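Local coordinates for superoxide dismutase [Fe] (Sulfolobus acidocaldarius, PDB 1B06), which uses one iron ion per subunit to destroy toxic superoxide radicals, converting them to hydrogen peroxide and oxygen, at residues H33-A45 / L74-W88. Residues are numbered along the deposited sequence; the frame is centred on the assembly and turned at random.
With FE (Fe (III) ion), chain G.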
ATOM      1  N   HIS A  33      19.616  13.662  -9.391  1.00 16.84           N
ATOM      2  CA  HIS A  33      18.183  13.651  -9.101  1.00 17.51           C
ATOM      3  C   HIS A  33      17.411  13.937 -10.385  1.00 17.80           C
ATOM      4  O   HIS A  33      16.381  13.322 -10.665  1.00 16.96           O
ATOM      5  CB  HIS A  33      17.856  14.729  -8.065  1.00 12.29           C
ATOM      6  CG  HIS A  33      16.529  14.552  -7.395  1.00 17.56           C
ATOM      7  ND1 HIS A  33      16.139  15.312  -6.312  1.00 11.19           N
ATOM      8  CD2 HIS A  33      15.510  13.693  -7.640  1.00 12.50           C
ATOM      9  CE1 HIS A  33      14.938  14.928  -5.918  1.00 14.43           C
ATOM     10  NE2 HIS A  33      14.534  13.947  -6.707  1.00 13.36           N
ATOM     11  N   TYR A  34      17.931  14.882 -11.161  1.00 20.93           N
ATOM     12  CA  TYR A  34      17.314  15.295 -12.411  1.00 19.26           C
ATOM     13  C   TYR A  34      17.713  14.409 -13.593  1.00 20.42           C
ATOM     14  O   TYR A  34      16.854  13.823 -14.248  1.00 23.52           O
ATOM     15  CB  TYR A  34      17.674  16.760 -12.699  1.00 14.75           C
ATOM     16  CG  TYR A  34      17.248  17.244 -14.064  1.00 16.67           C
ATOM     17  CD1 TYR A  34      15.904  17.441 -14.364  1.00 16.47           C
ATOM     18  CD2 TYR A  34      18.187  17.473 -15.066  1.00 18.50           C
ATOM     19  CE1 TYR A  34      15.501  17.849 -15.628  1.00 18.80           C
ATOM     20  CE2 TYR A  34      17.799  17.883 -16.337  1.00 15.92           C
ATOM     21  CZ  TYR A  34      16.454  18.065 -16.612  1.00 23.27           C
ATOM     22  OH  TYR A  34      16.055  18.435 -17.875  1.00 28.88           O
ATOM     23  N   ASN A  35      19.010  14.304 -13.860  1.00 20.95           N
ATOM     24  CA  ASN A  35      19.488  13.499 -14.980  1.00 21.32           C
ATOM     25  C   ASN A  35      19.411  11.998 -14.746  1.00 21.68           C
ATOM     26  O   ASN A  35      19.404  11.216 -15.697  1.00 26.62           O
ATOM     27  CB  ASN A  35      20.926  13.876 -15.325  1.00 19.95           C
ATOM     28  CG  ASN A  35      21.029  15.254 -15.922  1.00 26.15           C
ATOM     29  OD1 ASN A  35      20.412  15.547 -16.951  1.00 29.01           O
ATOM     30  ND2 ASN A  35      21.804  16.120 -15.277  1.00 26.04           N
ATOM     31  N   GLY A  36      19.356  11.593 -13.486  1.00 20.92           N
ATOM     32  CA  GLY A  36      19.288  10.176 -13.187  1.00 17.04           C
ATOM     33  C   GLY A  36      17.883   9.683 -12.914  1.00 19.88           C
ATOM     34  O   GLY A  36      17.290   8.982 -13.735  1.00 19.25           O
ATOM     35  N   HIS A  37      17.343  10.067 -11.762  1.00 18.71           N
ATOM     36  CA  HIS A  37      16.011   9.642 -11.353  1.00 17.56           C
ATOM     37  C   HIS A  37      14.857  10.113 -12.241  1.00 18.37           C
ATOM     38  O   HIS A  37      14.118   9.291 -12.784  1.00 16.12           O
ATOM     39  CB  HIS A  37      15.765  10.060  -9.895  1.00 14.12           C
ATOM     40  CG  HIS A  37      16.750   9.473  -8.931  1.00 12.64           C
ATOM     41  ND1 HIS A  37      16.622   8.200  -8.418  1.00 14.89           N
ATOM     42  CD2 HIS A  37      17.893   9.975  -8.405  1.00 17.16           C
ATOM     43  CE1 HIS A  37      17.642   7.942  -7.620  1.00 12.91           C
ATOM     44  NE2 HIS A  37      18.429   9.003  -7.593  1.00 16.40           N
ATOM     45  N   HIS A  38      14.690  11.423 -12.396  1.00 15.91           N
ATOM     46  CA  HIS A  38      13.589  11.925 -13.209  1.00 15.01           C
ATOM     47  C   HIS A  38      13.608  11.357 -14.626  1.00 18.61           C
ATOM     48  O   HIS A  38      12.593  10.872 -15.121  1.00 15.74           O
ATOM     49  CB  HIS A  38      13.610  13.454 -13.253  1.00 13.57           C
ATOM     50  CG  HIS A  38      12.341  14.061 -13.769  1.00 12.06           C
ATOM     51  ND1 HIS A  38      12.091  15.415 -13.720  1.00 13.62           N
ATOM     52  CD2 HIS A  38      11.266  13.504 -14.374  1.00 12.91           C
ATOM     53  CE1 HIS A  38      10.919  15.666 -14.275  1.00 10.48           C
ATOM     54  NE2 HIS A  38      10.396  14.523 -14.680  1.00 15.02           N
ATOM     55  N   LYS A  39      14.761  11.413 -15.281  1.00 19.87           N
ATOM     56  CA  LYS A  39      14.873  10.889 -16.635  1.00 19.12           C
ATOM     57  C   LYS A  39      14.445   9.426 -16.667  1.00 15.06           C
ATOM     58  O   LYS A  39      13.799   8.973 -17.604  1.00 15.78           O
ATOM     59  CB  LYS A  39      16.317  11.002 -17.122  1.00 23.37           C
ATOM     60  CG  LYS A  39      16.565  10.368 -18.478  1.00 27.78           C
ATOM     61  CD  LYS A  39      17.050  11.402 -19.486  1.00 48.05           C
ATOM     62  CE  LYS A  39      18.552  11.268 -19.778  1.00 56.86           C
ATOM     63  NZ  LYS A  39      19.281  10.417 -18.785  1.00 64.20           N
ATOM     64  N   GLY A  40      14.817   8.689 -15.633  1.00 15.25           N
ATOM     65  CA  GLY A  40      14.471   7.283 -15.570  1.00 14.66           C
ATOM     66  C   GLY A  40      12.980   7.017 -15.488  1.00 17.81           C
ATOM     67  O   GLY A  40      12.499   6.010 -16.006  1.00 20.74           O
ATOM     68  N   TYR A  41      12.243   7.911 -14.836  1.00 15.80           N
ATOM     69  CA  TYR A  41      10.800   7.740 -14.701  1.00 15.28           C
ATOM     70  C   TYR A  41      10.123   7.964 -16.044  1.00 15.47           C
ATOM     71  O   TYR A  41       9.133   7.316 -16.361  1.00 16.69           O
ATOM     72  CB  TYR A  41      10.235   8.711 -13.658  1.00 14.93           C
ATOM     73  CG  TYR A  41      10.707   8.454 -12.234  1.00 16.57           C
ATOM     74  CD1 TYR A  41      10.661   7.172 -11.673  1.00 17.23           C
ATOM     75  CD2 TYR A  41      11.211   9.494 -11.448  1.00 17.90           C
ATOM     76  CE1 TYR A  41      11.109   6.935 -10.367  1.00 19.62           C
ATOM     77  CE2 TYR A  41      11.662   9.266 -10.142  1.00 17.30           C
ATOM     78  CZ  TYR A  41      11.609   7.990  -9.611  1.00 18.83           C
ATOM     79  OH  TYR A  41      12.070   7.774  -8.332  1.00 19.90           O
ATOM     80  N   VAL A  42      10.660   8.889 -16.831  1.00 16.14           N
ATOM     81  CA  VAL A  42      10.102   9.180 -18.142  1.00 14.11           C
ATOM     82  C   VAL A  42      10.365   7.989 -19.055  1.00 16.81           C
ATOM     83  O   VAL A  42       9.486   7.562 -19.799  1.00 19.01           O
ATOM     84  CB  VAL A  42      10.744  10.439 -18.751  1.00 18.73           C
ATOM     85  CG1 VAL A  42      10.322  10.592 -20.203  1.00 13.90           C
ATOM     86  CG2 VAL A  42      10.335  11.663 -17.949  1.00 12.53           C
ATOM     87  N   ASN A  43      11.578   7.448 -18.989  1.00 14.36           N
ATOM     88  CA  ASN A  43      11.936   6.301 -19.810  1.00 16.45           C
ATOM     89  C   ASN A  43      11.109   5.085 -19.400  1.00 20.94           C
ATOM     90  O   ASN A  43      10.622   4.341 -20.252  1.00 26.02           O
ATOM     91  CB  ASN A  43      13.426   5.971 -19.667  1.00 18.78           C
ATOM     92  CG  ASN A  43      14.322   6.937 -20.432  1.00 27.87           C
ATOM     93  OD1 ASN A  43      15.512   7.055 -20.137  1.00 30.53           O
ATOM     94  ND2 ASN A  43      13.756   7.633 -21.416  1.00 28.25           N
ATOM     95  N   GLY A  44      10.958   4.885 -18.093  1.00 19.31           N
ATOM     96  CA  GLY A  44      10.190   3.754 -17.598  1.00 16.56           C
ATOM     97  C   GLY A  44       8.734   3.820 -18.021  1.00 17.11           C
ATOM     98  O   GLY A  44       8.137   2.818 -18.410  1.00 15.08           O
ATOM     99  N   ALA A  45       8.159   5.015 -17.952  1.00 15.89           N
ATOM    100  CA  ALA A  45       6.774   5.213 -18.335  1.00 17.04           C
ATOM    101  C   ALA A  45       6.583   4.922 -19.819  1.00 19.00           C
ATOM    102  O   ALA A  45       5.667   4.194 -20.204  1.00 18.52           O
ATOM    103  CB  ALA A  45       6.347   6.647 -18.024  1.00 12.16           C
ATOM    104  N   LEU A  74       2.942   1.754 -14.313  1.00 12.20           N
ATOM    105  CA  LEU A  74       2.609   3.054 -14.867  1.00 14.70           C
ATOM    106  C   LEU A  74       2.312   4.116 -13.803  1.00 16.11           C
ATOM    107  O   LEU A  74       2.728   5.265 -13.974  1.00 16.24           O
ATOM    108  CB  LEU A  74       1.434   2.925 -15.843  1.00 10.94           C
ATOM    109  CG  LEU A  74       1.839   2.370 -17.213  1.00 12.02           C
ATOM    110  CD1 LEU A  74       0.605   1.940 -17.977  1.00 11.92           C
ATOM    111  CD2 LEU A  74       2.606   3.428 -17.998  1.00 10.71           C
ATOM    112  N   THR A  75       1.608   3.766 -12.716  1.00 13.93           N
ATOM    113  CA  THR A  75       1.339   4.777 -11.675  1.00 16.22           C
ATOM    114  C   THR A  75       2.646   5.171 -11.038  1.00 10.21           C
ATOM    115  O   THR A  75       2.849   6.325 -10.687  1.00 14.64           O
ATOM    116  CB  THR A  75       0.472   4.307 -10.476  1.00 12.04           C
ATOM    117  OG1 THR A  75       0.308   2.888 -10.488  1.00 19.61           O
ATOM    118  CG2 THR A  75      -0.839   5.006 -10.490  1.00 17.32           C
ATOM    119  N   PHE A  76       3.512   4.184 -10.859  1.00  9.65           N
ATOM    120  CA  PHE A  76       4.811   4.415 -10.268  1.00  8.35           C
ATOM    121  C   PHE A  76       5.599   5.425 -11.099  1.00 10.84           C
ATOM    122  O   PHE A  76       5.983   6.493 -10.610  1.00 12.34           O
ATOM    123  CB  PHE A  76       5.587   3.100 -10.178  1.00  2.89           C
ATOM    124  CG  PHE A  76       6.987   3.269  -9.677  1.00  8.22           C
ATOM    125  CD1 PHE A  76       7.222   3.740  -8.387  1.00  9.85           C
ATOM    126  CD2 PHE A  76       8.073   3.018 -10.505  1.00 12.06           C
ATOM    127  CE1 PHE A  76       8.524   3.967  -7.930  1.00 10.05           C
ATOM    128  CE2 PHE A  76       9.382   3.241 -10.059  1.00  8.35           C
ATOM    129  CZ  PHE A  76       9.606   3.718  -8.769  1.00 11.04           C
ATOM    130  N   ASN A  77       5.815   5.093 -12.365  1.00  9.96           N
ATOM    131  CA  ASN A  77       6.579   5.951 -13.261  1.00 10.77           C
ATOM    132  C   ASN A  77       5.926   7.267 -13.672  1.00 10.24           C
ATOM    133  O   ASN A  77       6.583   8.303 -13.668  1.00 10.06           O
ATOM    134  CB  ASN A  77       6.974   5.161 -14.504  1.00  9.35           C
ATOM    135  CG  ASN A  77       8.108   4.198 -14.234  1.00 11.42           C
ATOM    136  OD1 ASN A  77       9.212   4.612 -13.901  1.00 14.99           O
ATOM    137  ND2 ASN A  77       7.839   2.909 -14.371  1.00 15.67           N
ATOM    138  N   ILE A  78       4.646   7.240 -14.029  1.00 11.87           N
ATOM    139  CA  ILE A  78       3.980   8.470 -14.447  1.00 12.74           C
ATOM    140  C   ILE A  78       3.923   9.484 -13.306  1.00 13.77           C
ATOM    141  O   ILE A  78       4.131  10.681 -13.515  1.00 12.43           O
ATOM    142  CB  ILE A  78       2.553   8.190 -14.969  1.00 12.29           C
ATOM    143  CG1 ILE A  78       2.622   7.252 -16.180  1.00 12.46           C
ATOM    144  CG2 ILE A  78       1.875   9.501 -15.368  1.00 12.25           C
ATOM    145  CD1 ILE A  78       1.282   7.003 -16.861  1.00  9.30           C
ATOM    146  N   ASN A  79       3.630   9.004 -12.100  1.00 13.61           N
ATOM    147  CA  ASN A  79       3.574   9.880 -10.937  1.00 15.11           C
ATOM    148  C   ASN A  79       4.991  10.367 -10.628  1.00 14.54           C
ATOM    149  O   ASN A  79       5.191  11.529 -10.278  1.00 16.58           O
ATOM    150  CB  ASN A  79       2.997   9.132  -9.727  1.00 13.54           C
ATOM    151  CG  ASN A  79       1.482   9.274  -9.621  1.00 15.41           C
ATOM    152  OD1 ASN A  79       0.954  10.386  -9.583  1.00 17.58           O
ATOM    153  ND2 ASN A  79       0.777   8.143  -9.570  1.00  8.35           N
ATOM    154  N   GLY A  80       5.970   9.480 -10.766  1.00 12.12           N
ATOM    155  CA  GLY A  80       7.344   9.864 -10.504  1.00 13.92           C
ATOM    156  C   GLY A  80       7.757  11.037 -11.379  1.00 16.42           C
ATOM    157  O   GLY A  80       8.420  11.971 -10.929  1.00 13.86           O
ATOM    158  N   HIS A  81       7.350  10.990 -12.641  1.00 16.25           N
ATOM    159  CA  HIS A  81       7.665  12.042 -13.596  1.00 17.26           C
ATOM    160  C   HIS A  81       6.905  13.344 -13.285  1.00 16.37           C
ATOM    161  O   HIS A  81       7.509  14.402 -13.090  1.00 16.84           O
ATOM    162  CB  HIS A  81       7.348  11.539 -15.018  1.00 15.22           C
ATOM    163  CG  HIS A  81       6.978  12.619 -15.988  1.00 14.46           C
ATOM    164  ND1 HIS A  81       7.825  13.659 -16.305  1.00 13.74           N
ATOM    165  CD2 HIS A  81       5.850  12.817 -16.713  1.00 14.32           C
ATOM    166  CE1 HIS A  81       7.237  14.451 -17.183  1.00 16.35           C
ATOM    167  NE2 HIS A  81       6.039  13.963 -17.448  1.00 17.73           N
ATOM    168  N   LYS A  82       5.582  13.255 -13.218  1.00 13.81           N
ATOM    169  CA  LYS A  82       4.749  14.422 -12.957  1.00  9.69           C
ATOM    170  C   LYS A  82       5.077  15.149 -11.662  1.00 14.68           C
ATOM    171  O   LYS A  82       5.110  16.379 -11.631  1.00 18.37           O
ATOM    172  CB  LYS A  82       3.277  14.015 -12.965  1.00 15.29           C
ATOM    173  CG  LYS A  82       2.817  13.419 -14.298  1.00 17.01           C
ATOM    174  CD  LYS A  82       1.299  13.353 -14.398  1.00 16.44           C
ATOM    175  CE  LYS A  82       0.857  13.064 -15.828  1.00 13.27           C
ATOM    176  NZ  LYS A  82       0.629  14.318 -16.617  1.00 17.09           N
ATOM    177  N   LEU A  83       5.321  14.399 -10.594  1.00 13.61           N
ATOM    178  CA  LEU A  83       5.627  15.009  -9.308  1.00 12.54           C
ATOM    179  C   LEU A  83       6.979  15.713  -9.309  1.00 14.33           C
ATOM    180  O   LEU A  83       7.139  16.758  -8.677  1.00 13.85           O
ATOM    181  CB  LEU A  83       5.587  13.957  -8.201  1.00 11.43           C
ATOM    182  CG  LEU A  83       4.205  13.382  -7.870  1.00 13.18           C
ATOM    183  CD1 LEU A  83       4.327  12.473  -6.663  1.00 14.82           C
ATOM    184  CD2 LEU A  83       3.209  14.502  -7.595  1.00 12.12           C
ATOM    185  N   HIS A  84       7.953  15.148 -10.013  1.00 12.45           N
ATOM    186  CA  HIS A  84       9.269  15.767 -10.080  1.00 15.28           C
ATOM    187  C   HIS A  84       9.190  17.042 -10.912  1.00 18.42           C
ATOM    188  O   HIS A  84       9.874  18.023 -10.629  1.00 21.21           O
ATOM    189  CB  HIS A  84      10.286  14.799 -10.686  1.00 15.65           C
ATOM    190  CG  HIS A  84      10.883  13.868  -9.683  1.00 10.44           C
ATOM    191  ND1 HIS A  84      10.308  12.660  -9.359  1.00 15.93           N
ATOM    192  CD2 HIS A  84      11.962  14.000  -8.878  1.00 13.96           C
ATOM    193  CE1 HIS A  84      11.005  12.089  -8.393  1.00 16.77           C
ATOM    194  NE2 HIS A  84      12.014  12.883  -8.083  1.00 15.00           N
ATOM    195  N   ALA A  85       8.338  17.023 -11.932  1.00 17.75           N
ATOM    196  CA  ALA A  85       8.158  18.176 -12.798  1.00 15.26           C
ATOM    197  C   ALA A  85       7.617  19.356 -11.995  1.00 15.39           C
ATOM    198  O   ALA A  85       8.004  20.500 -12.220  1.00 18.92           O
ATOM    199  CB  ALA A  85       7.211  17.831 -13.929  1.00 13.09           C
ATOM    200  N   ILE A  86       6.716  19.083 -11.060  1.00 17.01           N
ATOM    201  CA  ILE A  86       6.163  20.150 -10.230  1.00 15.82           C
ATOM    202  C   ILE A  86       7.229  20.620  -9.236  1.00 17.44           C
ATOM    203  O   ILE A  86       7.413  21.818  -9.017  1.00 20.13           O
ATOM    204  CB  ILE A  86       4.938  19.660  -9.434  1.00 14.54           C
ATOM    205  CG1 ILE A  86       3.802  19.305 -10.393  1.00 14.52           C
ATOM    206  CG2 ILE A  86       4.480  20.738  -8.466  1.00 10.62           C
ATOM    207  CD1 ILE A  86       2.740  18.411  -9.778  1.00 11.12           C
ATOM    208  N   TYR A  87       7.924  19.653  -8.646  1.00 16.49           N
ATOM    209  CA  TYR A  87       8.972  19.893  -7.659  1.00 13.43           C
ATOM    210  C   TYR A  87      10.027  20.901  -8.129  1.00 18.04           C
ATOM    211  O   TYR A  87      10.346  21.850  -7.407  1.00 14.31           O
ATOM    212  CB  TYR A  87       9.626  18.555  -7.310  1.00 15.90           C
ATOM    213  CG  TYR A  87      10.733  18.595  -6.278  1.00 12.24           C
ATOM    214  CD1 TYR A  87      10.532  19.160  -5.019  1.00 15.99           C
ATOM    215  CD2 TYR A  87      11.968  18.010  -6.546  1.00 15.51           C
ATOM    216  CE1 TYR A  87      11.547  19.136  -4.043  1.00 16.63           C
ATOM    217  CE2 TYR A  87      12.983  17.978  -5.587  1.00 16.25           C
ATOM    218  CZ  TYR A  87      12.769  18.539  -4.340  1.00 16.75           C
ATOM    219  OH  TYR A  87      13.775  18.493  -3.400  1.00 16.29           O
ATOM    220  N   TRP A  88      10.559  20.706  -9.336  1.00 17.04           N
ATOM    221  CA  TRP A  88      11.577  21.610  -9.872  1.00 16.81           C
ATOM    222  C   TRP A  88      11.050  23.035  -9.989  1.00 16.12           C
ATOM    223  O   TRP A  88      11.749  23.989  -9.661  1.00 20.29           O
ATOM    224  CB  TRP A  88      12.057  21.156 -11.253  1.00 13.00           C
ATOM    225  CG  TRP A  88      12.549  19.736 -11.329  1.00 15.28           C
ATOM    226  CD1 TRP A  88      12.238  18.821 -12.290  1.00 14.90           C
ATOM    227  CD2 TRP A  88      13.445  19.076 -10.423  1.00 16.45           C
ATOM    228  NE1 TRP A  88      12.880  17.633 -12.044  1.00 19.59           N
ATOM    229  CE2 TRP A  88      13.629  17.759 -10.905  1.00 18.33           C
ATOM    230  CE3 TRP A  88      14.111  19.467  -9.253  1.00 19.62           C
ATOM    231  CZ2 TRP A  88      14.451  16.827 -10.256  1.00 13.10           C
ATOM    232  CZ3 TRP A  88      14.932  18.537  -8.607  1.00 18.01           C
ATOM    233  CH2 TRP A  88      15.092  17.233  -9.114  1.00 19.06           C
TER
HETATM  234 FE    FE G 322      12.948  12.491  -6.137  1.00 18.06          FE
HETATM  235  O   HOH W   1      16.463  16.925  -4.116  1.00 14.64           O
HETATM  236  O   HOH W   2      11.373  11.234  -5.630  1.00 15.16           O
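Trp-88 NE1 donates to His-38 ND1 (2.9 Å) along a nearly straight bond, the acceptor lying in the indole plane. At the other end of the His-38 ring, NE2 shares a hydrogen bond with His-81 ND1 (3.2 Å), so both ring nitrogens are tied to the facing helix, while His-84 CB sits over the ring's centre as a CH-pi contact. A chi1 of -166°, which turns CG away from the backbone N, carries the His-38 ring into a hole bounded by His-81, His-84, Ala-85 and Trp-88. Trp-88 CH2 meets the face of His-33 edge-on, 3.5 Å from CG. His-33 NE2 and His-84 NE2, one from each helix, bind iron at 2.2 Å apiece; Asp-170, His-174 and a water complete the site. Replacing Trp-88 with an alanine would probably cost His-38 ND1 its donor and uncover one face of the iron ligand His-33. His-84 ND1 donates to Gly-80 O (2.6 Å), fixing that ligand's rotation, and Gly-80 CA lies over the Tyr-41 ring. The segments run at 138° within helices 27-57 and 67-89, the family's alpha-hairpin, with Tyr-87 touching Asp-170 on strand 165-170 and His-81 NE2 hydrogen-bonded to Glu-143 of a neighbouring subunit.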